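Local coordinates for isochorismatase family protein family (Burkholderia thailandensis, PDB 3TXY) that is of unknown function but belongs to the isochorismatase family, grouped with cysteine hydrolases, and may act as a hydrolase, at residues I19-G24 / G36-K41; I134-G139 / T170-Q175; K53-F58 / R122-T127. One frame throughout, in Å; residues are numbered along the deposited sequence.

Interaction 1. Residues I19-G24 / G36-K41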
ATOM      1  N   ILE A  19       9.803 -11.582   1.248  1.00  9.38           N
ATOM      2  CA  ILE A  19       8.774 -11.337   2.271  1.00  9.28           C
ATOM      3  C   ILE A  19       8.141 -12.614   2.809  1.00  9.51           C
ATOM      4  O   ILE A  19       7.549 -13.375   2.054  1.00  9.49           O
ATOM      5  CB  ILE A  19       7.632 -10.454   1.716  1.00  9.15           C
ATOM      6  CG1 ILE A  19       8.147  -9.138   1.106  1.00  8.91           C
ATOM      7  CG2 ILE A  19       6.628 -10.167   2.821  1.00  8.96           C
ATOM      8  CD1 ILE A  19       8.993  -8.299   2.049  1.00  9.08           C
ATOM      9  N   ASP A  20       8.263 -12.812   4.128  1.00  9.87           N
ATOM     10  CA  ASP A  20       7.468 -13.766   4.929  1.00 10.20           C
ATOM     11  C   ASP A  20       7.656 -15.231   4.507  1.00 10.56           C
ATOM     12  O   ASP A  20       6.725 -16.030   4.590  1.00 11.00           O
ATOM     13  CB  ASP A  20       5.976 -13.408   4.930  1.00 10.20           C
ATOM     14  CG  ASP A  20       5.661 -12.208   5.793  1.00 10.14           C
ATOM     15  OD1 ASP A  20       6.467 -11.877   6.690  1.00 10.53           O
ATOM     16  OD2 ASP A  20       4.608 -11.589   5.575  1.00 10.40           O
ATOM     17  N   LEU A  21       8.872 -15.589   4.118  1.00 10.56           N
ATOM     18  CA  LEU A  21       9.166 -16.983   3.770  1.00 11.05           C
ATOM     19  C   LEU A  21       9.513 -17.756   5.047  1.00 11.28           C
ATOM     20  O   LEU A  21      10.640 -18.254   5.254  1.00 11.58           O
ATOM     21  CB  LEU A  21      10.217 -17.055   2.675  1.00 11.17           C
ATOM     22  CG  LEU A  21       9.834 -16.335   1.372  1.00 10.87           C
ATOM     23  CD1 LEU A  21      10.965 -16.482   0.345  1.00 11.21           C
ATOM     24  CD2 LEU A  21       8.530 -16.863   0.788  1.00 10.72           C
ATOM     25  N   GLN A  22       8.485 -17.835   5.889  1.00 11.40           N
ATOM     26  CA  GLN A  22       8.541 -18.420   7.211  1.00 11.89           C
ATOM     27  C   GLN A  22       7.616 -19.632   7.299  1.00 12.61           C
ATOM     28  O   GLN A  22       6.635 -19.744   6.546  1.00 12.59           O
ATOM     29  CB  GLN A  22       8.178 -17.370   8.266  1.00 11.57           C
ATOM     30  CG  GLN A  22       6.738 -16.879   8.234  1.00 11.25           C
ATOM     31  CD  GLN A  22       6.567 -15.590   9.007  1.00 10.89           C
ATOM     32  OE1 GLN A  22       7.121 -14.579   8.634  1.00 10.43           O
ATOM     33  NE2 GLN A  22       5.831 -15.639  10.093  1.00 10.88           N
ATOM     34  N   ASN A  23       7.927 -20.539   8.223  1.00 13.80           N
ATOM     35  CA  ASN A  23       7.228 -21.815   8.306  1.00 14.62           C
ATOM     36  C   ASN A  23       5.700 -21.689   8.278  1.00 15.14           C
ATOM     37  O   ASN A  23       5.010 -22.454   7.596  1.00 16.15           O
ATOM     38  CB  ASN A  23       7.636 -22.553   9.582  1.00 15.11           C
ATOM     39  CG  ASN A  23       9.102 -22.947   9.593  1.00 15.53           C
ATOM     40  OD1 ASN A  23       9.656 -23.351   8.565  1.00 15.61           O
ATOM     41  ND2 ASN A  23       9.731 -22.865  10.770  1.00 16.04           N
ATOM     42  N   GLY A  24       5.164 -20.723   9.016  1.00 15.07           N
ATOM     43  CA  GLY A  24       3.721 -20.589   9.143  1.00 15.17           C
ATOM     44  C   GLY A  24       3.001 -20.052   7.909  1.00 14.75           C
ATOM     45  O   GLY A  24       1.784 -20.106   7.828  1.00 15.36           O
ATOM     46  N   GLY A  36       6.791 -23.665  -1.363  1.00 15.19           N
ATOM     47  CA  GLY A  36       8.076 -24.333  -1.610  1.00 15.65           C
ATOM     48  C   GLY A  36       8.792 -23.817  -2.845  1.00 16.06           C
ATOM     49  O   GLY A  36      10.002 -23.587  -2.822  1.00 16.20           O
ATOM     50  N   ASP A  37       8.050 -23.607  -3.925  1.00 16.13           N
ATOM     51  CA  ASP A  37       8.635 -23.051  -5.149  1.00 16.38           C
ATOM     52  C   ASP A  37       9.079 -21.613  -4.952  1.00 15.07           C
ATOM     53  O   ASP A  37      10.103 -21.197  -5.503  1.00 14.97           O
ATOM     54  CB  ASP A  37       7.645 -23.085  -6.312  1.00 17.39           C
ATOM     55  CG  ASP A  37       7.330 -24.494  -6.792  1.00 18.91           C
ATOM     56  OD1 ASP A  37       8.057 -25.456  -6.453  1.00 20.28           O
ATOM     57  OD2 ASP A  37       6.321 -24.624  -7.523  1.00 20.46           O
ATOM     58  N   VAL A  38       8.309 -20.840  -4.188  1.00 13.97           N
ATOM     59  CA  VAL A  38       8.690 -19.454  -3.921  1.00 13.27           C
ATOM     60  C   VAL A  38       9.982 -19.431  -3.117  1.00 13.15           C
ATOM     61  O   VAL A  38      10.882 -18.653  -3.401  1.00 13.14           O
ATOM     62  CB  VAL A  38       7.589 -18.683  -3.167  1.00 12.82           C
ATOM     63  CG1 VAL A  38       8.089 -17.314  -2.759  1.00 12.44           C
ATOM     64  CG2 VAL A  38       6.331 -18.595  -4.017  1.00 12.62           C
ATOM     65  N   VAL A  39      10.066 -20.304  -2.119  1.00 13.14           N
ATOM     66  CA  VAL A  39      11.284 -20.465  -1.324  1.00 13.34           C
ATOM     67  C   VAL A  39      12.463 -20.858  -2.216  1.00 13.58           C
ATOM     68  O   VAL A  39      13.523 -20.246  -2.151  1.00 13.14           O
ATOM     69  CB  VAL A  39      11.092 -21.491  -0.179  1.00 13.60           C
ATOM     70  CG1 VAL A  39      12.436 -21.820   0.492  1.00 13.87           C
ATOM     71  CG2 VAL A  39      10.100 -20.956   0.849  1.00 13.45           C
ATOM     72  N   ALA A  40      12.265 -21.849  -3.081  1.00 14.28           N
ATOM     73  CA  ALA A  40      13.364 -22.345  -3.935  1.00 14.95           C
ATOM     74  C   ALA A  40      13.871 -21.262  -4.871  1.00 15.20           C
ATOM     75  O   ALA A  40      15.073 -21.058  -5.022  1.00 15.26           O
ATOM     76  CB  ALA A  40      12.906 -23.543  -4.748  1.00 15.66           C
ATOM     77  N   LYS A  41      12.933 -20.564  -5.504  1.00 15.35           N
ATOM     78  CA  LYS A  41      13.280 -19.514  -6.463  1.00 15.78           C
ATOM     79  C   LYS A  41      14.042 -18.400  -5.784  1.00 14.97           C
ATOM     80  O   LYS A  41      14.997 -17.835  -6.335  1.00 14.78           O
ATOM     81  CB  LYS A  41      12.005 -18.930  -7.021  1.00 16.97           C
ATOM     82  CG  LYS A  41      12.149 -18.363  -8.389  1.00 18.37           C
ATOM     83  CD  LYS A  41      11.972 -19.473  -9.396  1.00 20.23           C
ATOM     84  CE  LYS A  41      13.253 -19.760 -10.112  1.00 21.24           C
ATOM     85  NZ  LYS A  41      12.931 -20.783 -11.147  1.00 22.93           N
TER
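Flat groups have no part where L21 meets V38 and V39: no ring, amide or carboxylate lies in the interface, and every touching atom is an aliphatic carbon. L21 CD2 comes up to V38 CG1 at 3.6 Å, and the two side chains cross at about a right angle, one methyl branch against another. In L21 a chi1 of -59° sets CG opposite the carbonyl carbon, and the CD2 branch, not the extended CD1, reaches V38. Nearer the backbone, L21 CB sits 4.3 Å from V39 CG2, a looser touch beside the main one. L21 is the centre of an inverse gamma turn just past strand 14-19, with a weak bond from Q22 N to D20 O at 2.8 Å, and this tight bend directs its side chain to helix 35-51. L95 also packs on L21, A94 and V26 on V39, and S162 on V38. D20 makes a salt bridge with K106, reminiscent of the Asp-Lys pair of the family's cysteine hydrolases, and a hydrogen bond with T61. Between the two segments the contact is wholly apolar, aliphatic carbon against aliphatic carbon, and depends on shape rather than on a directional bond.

Interaction 2. Residues I134-G139 / T170-Q175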
ATOM      1  N   ILE A 134       5.428 -13.866  -0.118  1.00 10.58           N
ATOM      2  CA  ILE A 134       4.037 -14.252   0.065  1.00 10.90           C
ATOM      3  C   ILE A 134       3.390 -13.242   1.036  1.00 10.78           C
ATOM      4  O   ILE A 134       4.052 -12.873   2.011  1.00 10.77           O
ATOM      5  CB  ILE A 134       3.951 -15.672   0.712  1.00 11.44           C
ATOM      6  CG1 ILE A 134       4.774 -16.706  -0.078  1.00 11.68           C
ATOM      7  CG2 ILE A 134       2.499 -16.088   0.888  1.00 12.03           C
ATOM      8  CD1 ILE A 134       5.137 -17.921   0.765  1.00 12.04           C
ATOM      9  N   ALA A 135       2.147 -12.763   0.830  1.00 10.85           N
ATOM     10  CA  ALA A 135       1.330 -12.941  -0.371  1.00 11.03           C
ATOM     11  C   ALA A 135       1.523 -11.752  -1.316  1.00 10.83           C
ATOM     12  O   ALA A 135       1.770 -10.634  -0.893  1.00 10.62           O
ATOM     13  CB  ALA A 135      -0.144 -13.069  -0.004  1.00 11.44           C
ATOM     14  N   THR A 136       1.392 -12.011  -2.606  1.00 10.98           N
ATOM     15  CA  THR A 136       1.567 -10.999  -3.645  1.00 11.06           C
ATOM     16  C   THR A 136       0.813  -9.719  -3.331  1.00 11.37           C
ATOM     17  O   THR A 136       1.394  -8.635  -3.366  1.00 11.25           O
ATOM     18  CB  THR A 136       1.095 -11.535  -5.007  1.00 11.38           C
ATOM     19  OG1 THR A 136       1.697 -12.824  -5.227  1.00 11.24           O
ATOM     20  CG2 THR A 136       1.502 -10.584  -6.129  1.00 11.44           C
ATOM     21  N   ASN A 137      -0.466  -9.848  -3.004  1.00  8.76           N
ATOM     22  CA  ASN A 137      -1.311  -8.682  -2.762  1.00  9.00           C
ATOM     23  C   ASN A 137      -1.241  -8.081  -1.371  1.00  9.31           C
ATOM     24  O   ASN A 137      -1.854  -7.052  -1.127  1.00  9.57           O
ATOM     25  CB  ASN A 137      -2.787  -8.996  -3.039  1.00  9.31           C
ATOM     26  CG  ASN A 137      -2.988  -9.794  -4.286  1.00  9.53           C
ATOM     27  OD1 ASN A 137      -2.644 -10.988  -4.321  1.00  9.78           O
ATOM     28  ND2 ASN A 137      -3.564  -9.170  -5.316  1.00  9.55           N
ATOM     29  N   ILE A 138      -0.569  -8.734  -0.428  1.00  9.63           N
ATOM     30  CA  ILE A 138      -0.619  -8.282   0.950  1.00 10.11           C
ATOM     31  C   ILE A 138       0.766  -7.746   1.342  1.00  9.90           C
ATOM     32  O   ILE A 138       1.065  -6.590   1.063  1.00  9.81           O
ATOM     33  CB  ILE A 138      -1.153  -9.403   1.874  1.00 10.74           C
ATOM     34  CG1 ILE A 138      -2.543  -9.858   1.417  1.00 11.05           C
ATOM     35  CG2 ILE A 138      -1.130  -8.976   3.338  1.00 11.19           C
ATOM     36  CD1 ILE A 138      -3.645  -8.792   1.429  1.00 11.25           C
ATOM     37  N   GLY A 139       1.627  -8.584   1.919  1.00 10.00           N
ATOM     38  CA  GLY A 139       2.949  -8.139   2.348  1.00  9.83           C
ATOM     39  C   GLY A 139       3.838  -7.687   1.204  1.00  9.35           C
ATOM     40  O   GLY A 139       4.566  -6.693   1.328  1.00  9.19           O
ATOM     41  N   THR A 170      -2.957 -12.134 -10.984  1.00 12.99           N
ATOM     42  CA  THR A 170      -3.037 -11.390 -12.225  1.00 13.32           C
ATOM     43  C   THR A 170      -3.358  -9.927 -12.006  1.00 13.29           C
ATOM     44  O   THR A 170      -2.754  -9.071 -12.643  1.00 13.36           O
ATOM     45  CB  THR A 170      -4.035 -12.038 -13.207  1.00 13.92           C
ATOM     46  OG1 THR A 170      -3.502 -13.316 -13.580  1.00 14.06           O
ATOM     47  CG2 THR A 170      -4.207 -11.159 -14.470  1.00 14.33           C
ATOM     48  N   PHE A 171      -4.291  -9.640 -11.105  1.00 13.29           N
ATOM     49  CA  PHE A 171      -4.627  -8.257 -10.801  1.00 13.41           C
ATOM     50  C   PHE A 171      -3.400  -7.468 -10.335  1.00 13.02           C
ATOM     51  O   PHE A 171      -3.123  -6.408 -10.848  1.00 13.09           O
ATOM     52  CB  PHE A 171      -5.725  -8.158  -9.747  1.00 13.59           C
ATOM     53  CG  PHE A 171      -6.209  -6.768  -9.566  1.00 13.98           C
ATOM     54  CD1 PHE A 171      -5.633  -5.931  -8.620  1.00 13.79           C
ATOM     55  CD2 PHE A 171      -7.192  -6.263 -10.404  1.00 14.61           C
ATOM     56  CE1 PHE A 171      -6.070  -4.624  -8.495  1.00 14.12           C
ATOM     57  CE2 PHE A 171      -7.634  -4.955 -10.275  1.00 15.14           C
ATOM     58  CZ  PHE A 171      -7.064  -4.138  -9.321  1.00 14.61           C
ATOM     59  N   ALA A 172      -2.666  -7.993  -9.354  1.00 12.58           N
ATOM     60  CA  ALA A 172      -1.472  -7.304  -8.860  1.00 12.21           C
ATOM     61  C   ALA A 172      -0.430  -7.154  -9.975  1.00 12.34           C
ATOM     62  O   ALA A 172       0.114  -6.084 -10.184  1.00 12.27           O
ATOM     63  CB  ALA A 172      -0.867  -8.062  -7.670  1.00 11.52           C
ATOM     64  N   LEU A 173      -0.152  -8.234 -10.707  1.00 12.77           N
ATOM     65  CA  LEU A 173       0.935  -8.209 -11.686  1.00 13.05           C
ATOM     66  C   LEU A 173       0.643  -7.368 -12.915  1.00 13.50           C
ATOM     67  O   LEU A 173       1.568  -6.861 -13.547  1.00 13.27           O
ATOM     68  CB  LEU A 173       1.319  -9.633 -12.128  1.00 13.59           C
ATOM     69  CG  LEU A 173       1.962 -10.567 -11.102  1.00 13.68           C
ATOM     70  CD1 LEU A 173       2.391 -11.861 -11.789  1.00 14.48           C
ATOM     71  CD2 LEU A 173       3.139  -9.928 -10.386  1.00 13.87           C
ATOM     72  N   THR A 174      -0.634  -7.227 -13.265  1.00 14.00           N
ATOM     73  CA  THR A 174      -1.015  -6.503 -14.472  1.00 14.67           C
ATOM     74  C   THR A 174      -1.632  -5.120 -14.199  1.00 14.78           C
ATOM     75  O   THR A 174      -1.450  -4.198 -15.022  1.00 15.18           O
ATOM     76  CB  THR A 174      -1.969  -7.341 -15.347  1.00 15.23           C
ATOM     77  OG1 THR A 174      -3.244  -7.489 -14.689  1.00 15.39           O
ATOM     78  CG2 THR A 174      -1.359  -8.711 -15.630  1.00 15.28           C
ATOM     79  N   GLN A 175      -2.315  -4.957 -13.065  1.00 14.61           N
ATOM     80  CA  GLN A 175      -3.058  -3.711 -12.804  1.00 15.00           C
ATOM     81  C   GLN A 175      -2.349  -2.749 -11.832  1.00 13.87           C
ATOM     82  O   GLN A 175      -2.608  -1.553 -11.882  1.00 13.82           O
ATOM     83  CB  GLN A 175      -4.477  -3.993 -12.286  1.00 16.20           C
ATOM     84  CG  GLN A 175      -5.341  -4.853 -13.193  1.00 17.45           C
ATOM     85  CD  GLN A 175      -5.642  -4.213 -14.527  1.00 18.97           C
ATOM     86  OE1 GLN A 175      -6.072  -3.053 -14.602  1.00 20.43           O
ATOM     87  NE2 GLN A 175      -5.441  -4.973 -15.599  1.00 20.21           N
TER
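A172 sets its methyl against the side chains of T136 and N137 at once. T136 CG2 lies 3.8 Å from A172 CB, methyl to methyl, while N137 ND2 comes within 3.7 Å of the same A172 CB, which sits above the plane of the amide near its nitrogen. With chi1 of T136 at -50°, OG1 lies beside the backbone N, where it bonds Q169, and CG2 is left anti to that N, pointing at the other helix. The N137 amide is pinned at both ends, OD1 by T163 and ND2 by the carbonyl of A168, so its rotation is settled and the alanine packs against a group that is already held. All three touching residues are buried, and the small alanine lets the two backbones come close, with N137 CA and A172 CA 6.3 Å apart.

Behind this contact, T170 O takes two bonds from opposite faces of its carbonyl plane: T174 N at 2.9 Å and T174 OG1 at 2.6 Å. Q175, one turn on from F171, lays its CB over the centre of that ring, 3.8 Å above the plane. F171 also stacks on F171 of the second subunit, and N137 O bonds R145 of that subunit, so the dimer interface begins right beside the contact.

A cis peptide links I134 to A135, a recurrent feature of this family, and A135 is the N-cap of helix 136-149. The contact thus sets the first turn of that helix, just past strand 128-134, against the middle of helix 166-180, with V161 of strand 153-162 and F177 packing on T136 from the same chain.

Interaction 3. Residues K53-F58 / R122-T127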
ATOM      1  N   LYS A  53      28.214  -9.829  -4.138  1.00 20.51           N
ATOM      2  CA  LYS A  53      28.312  -9.040  -2.913  1.00 20.80           C
ATOM      3  C   LYS A  53      27.180  -8.015  -2.809  1.00 19.26           C
ATOM      4  O   LYS A  53      27.381  -6.890  -2.329  1.00 19.24           O
ATOM      5  CB  LYS A  53      29.707  -8.393  -2.787  1.00 22.50           C
ATOM      6  CG  LYS A  53      30.835  -9.432  -2.787  1.00 24.54           C
ATOM      7  CD  LYS A  53      32.221  -8.818  -2.639  1.00 26.53           C
ATOM      8  CE  LYS A  53      32.678  -8.124  -3.921  1.00 28.17           C
ATOM      9  NZ  LYS A  53      34.002  -7.446  -3.736  1.00 30.32           N
ATOM     10  N   LEU A  54      25.986  -8.433  -3.238  1.00 18.15           N
ATOM     11  CA  LEU A  54      24.793  -7.601  -3.152  1.00 16.83           C
ATOM     12  C   LEU A  54      23.965  -8.088  -1.981  1.00 15.93           C
ATOM     13  O   LEU A  54      23.881  -9.291  -1.766  1.00 16.01           O
ATOM     14  CB  LEU A  54      23.963  -7.678  -4.433  1.00 16.77           C
ATOM     15  CG  LEU A  54      24.703  -7.252  -5.701  1.00 17.39           C
ATOM     16  CD1 LEU A  54      23.936  -7.735  -6.928  1.00 17.19           C
ATOM     17  CD2 LEU A  54      24.896  -5.730  -5.714  1.00 17.69           C
ATOM     18  N   PRO A  55      23.350  -7.159  -1.227  1.00 14.65           N
ATOM     19  CA  PRO A  55      22.646  -7.566  -0.012  1.00 14.15           C
ATOM     20  C   PRO A  55      21.401  -8.397  -0.265  1.00 13.66           C
ATOM     21  O   PRO A  55      20.653  -8.139  -1.223  1.00 12.96           O
ATOM     22  CB  PRO A  55      22.255  -6.240   0.666  1.00 14.17           C
ATOM     23  CG  PRO A  55      22.530  -5.162  -0.304  1.00 14.33           C
ATOM     24  CD  PRO A  55      23.369  -5.696  -1.412  1.00 14.68           C
ATOM     25  N   VAL A  56      21.187  -9.372   0.621  1.00 13.21           N
ATOM     26  CA  VAL A  56      19.980 -10.189   0.646  1.00 13.06           C
ATOM     27  C   VAL A  56      19.261  -9.947   1.976  1.00 12.69           C
ATOM     28  O   VAL A  56      19.846 -10.098   3.045  1.00 12.56           O
ATOM     29  CB  VAL A  56      20.297 -11.683   0.476  1.00 13.51           C
ATOM     30  CG1 VAL A  56      18.996 -12.497   0.546  1.00 13.36           C
ATOM     31  CG2 VAL A  56      21.033 -11.889  -0.847  1.00 13.82           C
ATOM     32  N   ILE A  57      17.996  -9.550   1.877  1.00 12.19           N
ATOM     33  CA  ILE A  57      17.250  -9.098   3.023  1.00 11.99           C
ATOM     34  C   ILE A  57      16.040  -9.973   3.166  1.00 11.67           C
ATOM     35  O   ILE A  57      15.177 -10.003   2.283  1.00 11.20           O
ATOM     36  CB  ILE A  57      16.803  -7.633   2.893  1.00 11.95           C
ATOM     37  CG1 ILE A  57      18.019  -6.731   2.653  1.00 12.57           C
ATOM     38  CG2 ILE A  57      16.054  -7.233   4.153  1.00 11.80           C
ATOM     39  CD1 ILE A  57      17.647  -5.293   2.373  1.00 12.37           C
ATOM     40  N   PHE A  58      16.023 -10.736   4.254  1.00 11.70           N
ATOM     41  CA  PHE A  58      14.933 -11.636   4.535  1.00 11.46           C
ATOM     42  C   PHE A  58      14.036 -11.072   5.609  1.00 11.26           C
ATOM     43  O   PHE A  58      14.483 -10.801   6.739  1.00 11.08           O
ATOM     44  CB  PHE A  58      15.446 -12.991   4.989  1.00 11.83           C
ATOM     45  CG  PHE A  58      16.197 -13.749   3.929  1.00 12.16           C
ATOM     46  CD1 PHE A  58      15.530 -14.289   2.840  1.00 12.37           C
ATOM     47  CD2 PHE A  58      17.564 -13.943   4.029  1.00 12.71           C
ATOM     48  CE1 PHE A  58      16.217 -15.012   1.868  1.00 12.56           C
ATOM     49  CE2 PHE A  58      18.245 -14.663   3.073  1.00 13.08           C
ATOM     50  CZ  PHE A  58      17.571 -15.188   1.978  1.00 12.88           C
ATOM     51  N   ARG A 122      19.227   2.265   2.758  1.00 12.01           N
ATOM     52  CA  ARG A 122      19.916   3.559   2.624  0.50 12.52           C
ATOM     53  C   ARG A 122      21.400   3.431   2.942  1.00 12.69           C
ATOM     54  O   ARG A 122      22.263   3.880   2.172  1.00 12.98           O
ATOM     55  CB  ARG A 122      19.312   4.607   3.565  0.50 12.96           C
ATOM     56  CG  ARG A 122      17.847   4.938   3.336  0.50 13.17           C
ATOM     57  CD  ARG A 122      17.681   6.347   2.774  0.50 13.93           C
ATOM     58  NE  ARG A 122      17.399   7.422   3.733  0.50 14.40           N
ATOM     59  CZ  ARG A 122      16.173   7.918   3.932  0.50 14.70           C
ATOM     60  NH1 ARG A 122      15.135   7.369   3.324  0.50 14.81           N
ATOM     61  NH2 ARG A 122      15.962   8.928   4.764  0.50 15.08           N
ATOM     62  N   ARG A 123      21.688   2.821   4.082  1.00 12.40           N
ATOM     63  CA  ARG A 123      23.057   2.741   4.548  1.00 12.75           C
ATOM     64  C   ARG A 123      23.943   1.829   3.722  1.00 13.09           C
ATOM     65  O   ARG A 123      25.179   1.921   3.792  1.00 14.20           O
ATOM     66  CB  ARG A 123      23.064   2.397   6.021  1.00 12.46           C
ATOM     67  CG  ARG A 123      22.451   3.541   6.799  1.00 12.24           C
ATOM     68  CD  ARG A 123      22.502   3.317   8.284  1.00 12.20           C
ATOM     69  NE  ARG A 123      21.621   4.238   9.003  1.00 12.05           N
ATOM     70  CZ  ARG A 123      21.452   4.217  10.320  1.00 12.17           C
ATOM     71  NH1 ARG A 123      22.156   3.355  11.060  1.00 12.36           N
ATOM     72  NH2 ARG A 123      20.627   5.090  10.905  1.00 12.17           N
ATOM     73  N   ARG A 124      23.321   0.971   2.929  1.00 12.91           N
ATOM     74  CA  ARG A 124      24.022   0.056   2.041  1.00 13.39           C
ATOM     75  C   ARG A 124      24.075   0.615   0.612  1.00 13.43           C
ATOM     76  O   ARG A 124      24.520  -0.059  -0.310  1.00 14.00           O
ATOM     77  CB  ARG A 124      23.327  -1.301   2.110  1.00 13.18           C
ATOM     78  CG  ARG A 124      23.520  -1.968   3.451  1.00 13.46           C
ATOM     79  CD  ARG A 124      22.692  -3.239   3.607  1.00 13.42           C
ATOM     80  NE  ARG A 124      22.727  -3.728   4.974  1.00 13.81           N
ATOM     81  CZ  ARG A 124      23.651  -4.550   5.473  1.00 14.40           C
ATOM     82  NH1 ARG A 124      24.642  -5.004   4.726  1.00 15.09           N
ATOM     83  NH2 ARG A 124      23.582  -4.932   6.740  1.00 14.91           N
ATOM     84  N   GLY A 125      23.582   1.844   0.444  1.00 13.28           N
ATOM     85  CA  GLY A 125      23.614   2.551  -0.828  1.00 13.60           C
ATOM     86  C   GLY A 125      22.680   1.991  -1.884  1.00 13.41           C
ATOM     87  O   GLY A 125      22.944   2.134  -3.057  1.00 13.83           O
ATOM     88  N   ILE A 126      21.584   1.352  -1.463  1.00 12.82           N
ATOM     89  CA  ILE A 126      20.714   0.624  -2.395  1.00 12.57           C
ATOM     90  C   ILE A 126      19.649   1.524  -3.028  1.00 12.57           C
ATOM     91  O   ILE A 126      18.954   2.271  -2.330  1.00 12.60           O
ATOM     92  CB  ILE A 126      20.012  -0.545  -1.683  1.00 11.99           C
ATOM     93  CG1 ILE A 126      21.052  -1.539  -1.135  1.00 12.16           C
ATOM     94  CG2 ILE A 126      19.011  -1.222  -2.611  1.00 11.83           C
ATOM     95  CD1 ILE A 126      21.993  -2.139  -2.171  1.00 12.60           C
ATOM     96  N   THR A 127      19.519   1.441  -4.351  1.00 12.82           N
ATOM     97  CA  THR A 127      18.547   2.242  -5.088  1.00 12.96           C
ATOM     98  C   THR A 127      17.405   1.399  -5.668  1.00 12.95           C
ATOM     99  O   THR A 127      16.335   1.931  -5.950  1.00 13.42           O
ATOM    100  CB  THR A 127      19.231   2.973  -6.256  1.00 13.64           C
ATOM    101  OG1 THR A 127      19.796   1.997  -7.140  1.00 13.83           O
ATOM    102  CG2 THR A 127      20.327   3.903  -5.736  1.00 13.82           C
TER
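The Schellman motif that closes helix 117-123 carries this contact, bringing R124 and I126, the residues flanking G125, up to the ring of P55. G125 takes the positive phi (71°) that such a turn needs, and G125 N bonds R122 O at 3.0 Å. I126 points the end of its ethyl branch at the CG corner of the proline ring: I126 CD1 lies 3.6 Å from P55 CG and also reaches P55 CD at 3.9 Å. I126 CG1 points away from its own carbonyl carbon (chi1 -61°), which carries the ethyl branch out to the proline. R124 contributes its aliphatic portion, R124 CD lying 4.2 Å from P55 CB, while NE goes back to Q120 in the helix. The proline thus meets a buried isoleucine through CG and CD, and the aliphatic part of an exposed arginine through CB.

P55 leads into strand 56-61, shortly after K53 ends helix 35-51 in a Schellman motif of its own. Both P55 and I126 rest on A15 of the neighbouring strand 14-19, and R124 touches V102 of strand 102-106. V56 and F58 pack instead on helix 35-51, so the side chains alternate about the parallel sheet. Helix 117-123 belongs to the connection from strand 102-106 to strand 128-134, which passes strands 56-61 and 14-19; the turn that ends it packs beside the start of 56-61.

How the interactions relate
From the N terminus, the chain closes three loops in series, none enclosing or crossing another. Interaction 1 closes the first, between the end of strand 14-19 and helix 35-51. Interaction 3 closes the longest, from the entry to strand 56-61 to the turn after helix 117-123. Interaction 2 follows, from the end of strand 128-134 to helix 166-180. Interactions 1 and 2 touch directly: I19 O and I134 N, 3.1 Å apart, probably hydrogen-bond between adjacent central strands, and L21 CD2 packs on I134 CD1. Interaction 3 touches neither and lies across the chain's centre from interaction 2, their centres about 23 Å apart.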